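Local coordinates for protein transketolase (PDB 3L84) that belongs to the transketolase family, thiamine diphosphate-binding enzymes whose chain combines two domains of the THDP-binding fold with a C-terminal domain, at residues 469-474 / 491-496; 408-413 / 436-441. All coordinates share one frame; numbering follows the deposited sequence.

Contact 1. Residues 469-474 / 491-496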
loop_
_atom_site.group_PDB
_atom_site.type_symbol
_atom_site.label_atom_id
_atom_site.label_comp_id
_atom_site.label_asym_id
_atom_site.label_seq_id
_atom_site.Cartn_x
_atom_site.Cartn_y
_atom_site.Cartn_z
ATOM N N LEU A 469 0.660 16.628 -8.242
ATOM C CA LEU A 469 1.745 17.564 -7.950
ATOM C C LEU A 469 2.386 17.168 -6.628
ATOM O O LEU A 469 1.665 16.907 -5.676
ATOM C CB LEU A 469 1.217 18.982 -7.857
ATOM C CG LEU A 469 0.572 19.513 -9.128
ATOM C CD1 LEU A 469 0.063 20.940 -8.904
ATOM C CD2 LEU A 469 1.547 19.479 -10.321
ATOM N N THR A 470 3.700 17.130 -6.554
ATOM C CA THR A 470 4.364 16.722 -5.327
ATOM C C THR A 470 5.174 17.936 -4.870
ATOM O O THR A 470 6.266 18.203 -5.396
ATOM C CB THR A 470 5.261 15.506 -5.522
ATOM O OG1 THR A 470 4.462 14.458 -6.123
ATOM C CG2 THR A 470 5.834 14.974 -4.203
ATOM N N PHE A 471 4.675 18.665 -3.887
ATOM C CA PHE A 471 5.351 19.858 -3.375
ATOM C C PHE A 471 6.240 19.515 -2.207
ATOM O O PHE A 471 5.801 18.833 -1.277
ATOM C CB PHE A 471 4.350 20.898 -2.924
ATOM C CG PHE A 471 3.546 21.492 -4.027
ATOM C CD1 PHE A 471 4.099 22.430 -4.868
ATOM C CD2 PHE A 471 2.240 21.096 -4.240
ATOM C CE1 PHE A 471 3.337 23.020 -5.870
ATOM C CE2 PHE A 471 1.500 21.692 -5.254
ATOM C CZ PHE A 471 2.073 22.634 -6.042
ATOM N N ARG A 472 7.485 19.971 -2.219
ATOM C CA ARG A 472 8.419 19.764 -1.101
ATOM C C ARG A 472 9.004 21.141 -0.743
ATOM O O ARG A 472 10.119 21.489 -1.146
ATOM C CB ARG A 472 9.463 18.734 -1.436
ATOM C CG ARG A 472 10.368 18.370 -0.324
ATOM C CD ARG A 472 11.223 17.115 -0.608
ATOM N NE ARG A 472 12.059 16.744 0.549
ATOM C CZ ARG A 472 13.364 16.903 0.667
ATOM N NH1 ARG A 472 14.121 17.338 -0.316
ATOM N NH2 ARG A 472 13.918 16.535 1.804
ATOM N N PRO A 473 8.252 21.949 0.015
ATOM C CA PRO A 473 8.645 23.342 0.225
ATOM C C PRO A 473 9.860 23.455 1.125
ATOM O O PRO A 473 10.026 22.679 2.072
ATOM C CB PRO A 473 7.414 23.964 0.884
ATOM C CG PRO A 473 6.723 22.827 1.517
ATOM C CD PRO A 473 6.908 21.665 0.571
ATOM N N ALA A 474 10.725 24.421 0.830
ATOM C CA ALA A 474 11.902 24.665 1.630
ATOM C C ALA A 474 11.638 25.601 2.792
ATOM O O ALA A 474 12.445 25.634 3.743
ATOM C CB ALA A 474 13.004 25.226 0.771
ATOM N N ILE A 491 -5.720 18.820 -10.522
ATOM C CA ILE A 491 -5.270 17.485 -10.117
ATOM C C ILE A 491 -4.953 17.544 -8.635
ATOM O O ILE A 491 -4.739 18.644 -8.088
ATOM C CB ILE A 491 -4.018 17.062 -10.929
ATOM C CG1 ILE A 491 -2.909 18.133 -10.940
ATOM C CG2 ILE A 491 -4.396 16.632 -12.372
ATOM C CD1 ILE A 491 -1.608 17.665 -11.598
ATOM N N PRO A 492 -4.898 16.401 -7.946
ATOM C CA PRO A 492 -4.511 16.388 -6.548
ATOM C C PRO A 492 -3.063 16.719 -6.307
ATOM O O PRO A 492 -2.223 16.695 -7.200
ATOM C CB PRO A 492 -4.780 14.963 -6.123
ATOM C CG PRO A 492 -4.677 14.173 -7.379
ATOM C CD PRO A 492 -5.212 15.056 -8.451
ATOM N N SER A 493 -2.777 17.109 -5.061
ATOM C CA SER A 493 -1.421 17.482 -4.648
ATOM C C SER A 493 -1.030 16.800 -3.350
ATOM O O SER A 493 -1.880 16.547 -2.470
ATOM C CB SER A 493 -1.316 18.992 -4.397
ATOM O OG SER A 493 -1.460 19.804 -5.576
ATOM N N ALA A 494 0.269 16.506 -3.219
ATOM C CA ALA A 494 0.872 16.084 -2.001
ATOM C C ALA A 494 1.807 17.180 -1.491
ATOM O O ALA A 494 2.451 17.874 -2.286
ATOM C CB ALA A 494 1.676 14.800 -2.194
ATOM N N PHE A 495 1.889 17.314 -0.175
ATOM C CA PHE A 495 2.779 18.223 0.524
ATOM C C PHE A 495 3.738 17.377 1.350
ATOM O O PHE A 495 3.327 16.649 2.258
ATOM C CB PHE A 495 1.959 19.170 1.395
ATOM C CG PHE A 495 1.078 20.078 0.599
ATOM C CD1 PHE A 495 1.506 21.340 0.207
ATOM C CD2 PHE A 495 -0.131 19.657 0.173
ATOM C CE1 PHE A 495 0.652 22.167 -0.542
ATOM C CE2 PHE A 495 -0.946 20.467 -0.576
ATOM C CZ PHE A 495 -0.548 21.710 -0.935
ATOM N N VAL A 496 5.024 17.487 1.023
ATOM C CA VAL A 496 6.086 16.694 1.631
ATOM C C VAL A 496 6.869 17.626 2.564
ATOM O O VAL A 496 7.499 18.591 2.101
ATOM C CB VAL A 496 6.950 16.069 0.552
ATOM C CG1 VAL A 496 8.200 15.340 1.141
ATOM C CG2 VAL A 496 6.158 15.125 -0.356
HETATM O O HOH W 1 9.344 20.373 3.215
#
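Leu-469, Thr-470 and Phe-471 pair in parallel with Ser-493, Ala-494 and Phe-495. This is a beta-alpha-beta crossover in the pyrimidine binding domain. Helix 476-488 links the two strands, and strand 469-471 is an outermost strand of the sheet within this chain. Four nearly straight backbone hydrogen bonds join the segments. They run from Leu-469 N to Pro-492 O, Ala-494 N to Leu-469 O, Phe-471 N to Ala-494 O and Val-496 N to Phe-471 O. The last is 2.8 Å long.

Leu-469, Phe-471, Ser-493 and Phe-495 share one face. Helix 476-488 packs there on both phenylalanines and on Ser-493. The two rings are nearly parallel, at 24°, but slid apart with centroids 5.6 Å from each other. CD2 of Phe-471 lies over one face of the Phe-495 ring. Ser-493 OG, turned anti to its carbonyl carbon (chi1 -67°), sits 3.5 Å from Phe-471 CE2, at the ring edge. Ile-491 CD1 reaches Leu-469 CG at 3.8 Å, and these side chains cross at about a right angle.

Thr-470 and Ala-494 are on the other face, and Thr-470 CG2 meets Val-496 CG2. Val-496 CG1 lies 3.9 Å from Arg-472 CD, while the guanidinium forms salt bridges with Asp-442 and Glu-536 and hydrogen-bonds to Ser-533. Where the strands end, one water donates to Pro-473 O at 2.7 Å and to Val-496 O at 2.8 Å.

Contact 2. Residues 408-413 / 436-441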
loop_
_atom_site.group_PDB
_atom_site.type_symbol
_atom_site.label_atom_id
_atom_site.label_comp_id
_atom_site.label_asym_id
_atom_site.label_seq_id
_atom_site.Cartn_x
_atom_site.Cartn_y
_atom_site.Cartn_z
ATOM N N LEU A 408 -13.657 19.798 0.482
ATOM C CA LEU A 408 -12.237 19.909 0.116
ATOM C C LEU A 408 -11.454 19.164 1.208
ATOM O O LEU A 408 -11.144 19.784 2.250
ATOM C CB LEU A 408 -11.842 21.377 0.063
ATOM C CG LEU A 408 -12.499 22.153 -1.070
ATOM C CD1 LEU A 408 -12.470 23.646 -0.788
ATOM C CD2 LEU A 408 -11.845 21.838 -2.380
ATOM N N PRO A 409 -11.182 17.877 1.010
ATOM C CA PRO A 409 -10.612 17.077 2.088
ATOM C C PRO A 409 -9.099 16.980 2.044
ATOM O O PRO A 409 -8.473 17.040 0.979
ATOM C CB PRO A 409 -11.207 15.706 1.842
ATOM C CG PRO A 409 -11.223 15.627 0.347
ATOM C CD PRO A 409 -11.606 17.022 -0.105
ATOM N N PHE A 410 -8.514 16.771 3.224
ATOM C CA PHE A 410 -7.100 16.402 3.320
ATOM C C PHE A 410 -6.915 15.160 4.159
ATOM O O PHE A 410 -7.626 14.903 5.118
ATOM C CB PHE A 410 -6.197 17.565 3.853
ATOM C CG PHE A 410 -6.393 17.914 5.307
ATOM C CD1 PHE A 410 -5.715 17.208 6.311
ATOM C CD2 PHE A 410 -7.277 18.904 5.671
ATOM C CE1 PHE A 410 -5.914 17.543 7.652
ATOM C CE2 PHE A 410 -7.471 19.234 7.007
ATOM C CZ PHE A 410 -6.783 18.548 7.985
ATOM N N SER A 411 -5.946 14.335 3.725
ATOM C CA SER A 411 -5.501 13.096 4.379
ATOM C C SER A 411 -4.085 13.282 4.850
ATOM O O SER A 411 -3.255 13.744 4.062
ATOM C CB SER A 411 -5.502 11.921 3.383
ATOM O OG SER A 411 -6.808 11.686 2.862
ATOM N N ALA A 412 -3.759 12.913 6.088
ATOM C CA ALA A 412 -2.431 13.130 6.645
ATOM C C ALA A 412 -1.855 11.895 7.273
ATOM O O ALA A 412 -2.540 11.162 7.996
ATOM C CB ALA A 412 -2.445 14.304 7.653
ATOM N N THR A 413 -0.557 11.698 7.056
ATOM C CA THR A 413 0.231 10.693 7.760
ATOM C C THR A 413 1.713 11.017 7.575
ATOM O O THR A 413 2.076 12.028 6.931
ATOM C CB THR A 413 -0.111 9.247 7.275
ATOM O OG1 THR A 413 0.609 8.289 8.066
ATOM C CG2 THR A 413 0.197 9.023 5.782
ATOM N N PHE A 436 -6.159 16.617 -0.985
ATOM C CA PHE A 436 -4.801 17.038 -0.616
ATOM C C PHE A 436 -4.189 16.054 0.359
ATOM O O PHE A 436 -4.825 15.632 1.315
ATOM C CB PHE A 436 -4.869 18.455 -0.014
ATOM C CG PHE A 436 -5.670 19.401 -0.864
ATOM C CD1 PHE A 436 -5.188 19.835 -2.065
ATOM C CD2 PHE A 436 -6.938 19.779 -0.504
ATOM C CE1 PHE A 436 -5.927 20.634 -2.873
ATOM C CE2 PHE A 436 -7.691 20.607 -1.334
ATOM C CZ PHE A 436 -7.205 20.995 -2.519
ATOM N N PHE A 437 -2.953 15.676 0.107
ATOM C CA PHE A 437 -2.236 14.679 0.893
ATOM C C PHE A 437 -1.123 15.354 1.655
ATOM O O PHE A 437 -0.289 16.041 1.054
ATOM C CB PHE A 437 -1.693 13.550 -0.031
ATOM C CG PHE A 437 -2.780 12.711 -0.676
ATOM C CD1 PHE A 437 -3.126 11.488 -0.127
ATOM C CD2 PHE A 437 -3.470 13.161 -1.776
ATOM C CE1 PHE A 437 -4.152 10.732 -0.700
ATOM C CE2 PHE A 437 -4.494 12.403 -2.324
ATOM C CZ PHE A 437 -4.813 11.216 -1.776
ATOM N N ILE A 438 -1.098 15.164 2.959
ATOM C CA ILE A 438 -0.186 15.879 3.861
ATOM C C ILE A 438 0.757 14.818 4.411
ATOM O O ILE A 438 0.326 13.932 5.157
ATOM C CB ILE A 438 -0.959 16.576 5.008
ATOM C CG1 ILE A 438 -2.129 17.448 4.530
ATOM C CG2 ILE A 438 -0.001 17.333 5.916
ATOM C CD1 ILE A 438 -1.824 18.406 3.501
ATOM N N PHE A 439 2.034 14.905 4.048
ATOM C CA PHE A 439 3.023 13.895 4.413
ATOM C C PHE A 439 4.157 14.561 5.166
ATOM O O PHE A 439 5.022 15.169 4.541
ATOM C CB PHE A 439 3.563 13.200 3.171
ATOM C CG PHE A 439 2.549 12.434 2.343
ATOM C CD1 PHE A 439 1.592 11.625 2.914
ATOM C CD2 PHE A 439 2.610 12.482 0.973
ATOM C CE1 PHE A 439 0.716 10.893 2.116
ATOM C CE2 PHE A 439 1.740 11.758 0.178
ATOM C CZ PHE A 439 0.795 10.983 0.744
ATOM N N THR A 440 4.222 14.380 6.476
ATOM C CA THR A 440 5.277 14.968 7.266
ATOM C C THR A 440 6.375 13.947 7.505
ATOM O O THR A 440 6.294 12.781 7.064
ATOM C CB THR A 440 4.771 15.551 8.592
ATOM O OG1 THR A 440 4.464 14.498 9.514
ATOM C CG2 THR A 440 3.543 16.429 8.375
ATOM N N HIS A 441 7.455 14.359 8.129
ATOM C CA HIS A 441 8.548 13.460 8.495
ATOM C C HIS A 441 9.168 12.902 7.229
ATOM O O HIS A 441 9.303 11.704 7.015
ATOM C CB HIS A 441 8.056 12.388 9.457
ATOM C CG HIS A 441 7.692 12.923 10.804
ATOM N ND1 HIS A 441 6.717 13.881 10.987
ATOM C CD2 HIS A 441 8.184 12.639 12.030
ATOM C CE1 HIS A 441 6.628 14.164 12.278
ATOM N NE2 HIS A 441 7.527 13.443 12.928
#
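Phe-410 to Thr-413 run parallel to Phe-436 to Phe-439 as neighbouring inner strands of a six-stranded parallel sheet, in a buried contact. Five backbone hydrogen bonds join the segments. The first is from Phe-436 N to Pro-409 O and the last from Thr-440 N to Thr-413 O. The shortest, Ile-438 N to Ser-411 O, is 2.8 Å.

On the face that carries Phe-410, Ala-412, Phe-436 and Ile-438, side chains come closest at the Ala-412 and Ile-438 pair. Ala-412 CB lies 3.8 Å from Ile-438 CB. Ile-438 CG1 meets Phe-410 CD1 at 4.0 Å, and the two side chains cross obliquely. Phe-410 CG stands between its backbone N and carbonyl carbon (chi1 70°), and the end of the side chain leads away from the other strand, to Leu-348 of helix 340-354.

The other face carries Ser-411, Thr-413, Phe-437 and Phe-439. Thr-413 CG2 is 4.1 Å from both CD1 and CE1 of Phe-439. Ser-411 CB approaches Phe-437 CD1 less closely, at 4.3 Å. The Ser-411 hydroxyl is hydrogen-bonded to His-435 and Asn-398. Helices 391-404 and 418-431 pack on this face.

The contact is looser at its start. Leu-408 is partly exposed, and its CB comes no nearer than 4.4 Å to CE2 at the edge of the Phe-436 ring. The CB of Pro-409 points away from the partner strand, and its side chain touches Asn-398 and Ala-402 of helix 391-404.

With helix 418-431 as the connection, strands 408-414 and 436-440 form a beta-alpha-beta unit in the parallel sheet of a THDP-binding domain.

Contacts 1 and 2 lie in one six-stranded parallel sheet of the pyrimidine binding domain, with centres about 10 Å apart. They come in series along the chain: contact 2 closes before contact 1 opens. Across the sheet the order is 408-414, 436-440, 493-496, 469-471, so the second strand of the later unit, 493-496, lies between 436-440 and 469-471. The two units touch through strands 436-440 and 493-496. Phe-495 N and O probably hydrogen-bond to Phe-437 O and Phe-439 N, both at 2.8 Å. Phe-495 CD2 also packs on Ile-438 CD1. The two successive beta-alpha-beta units thus supply four adjacent strands of the six.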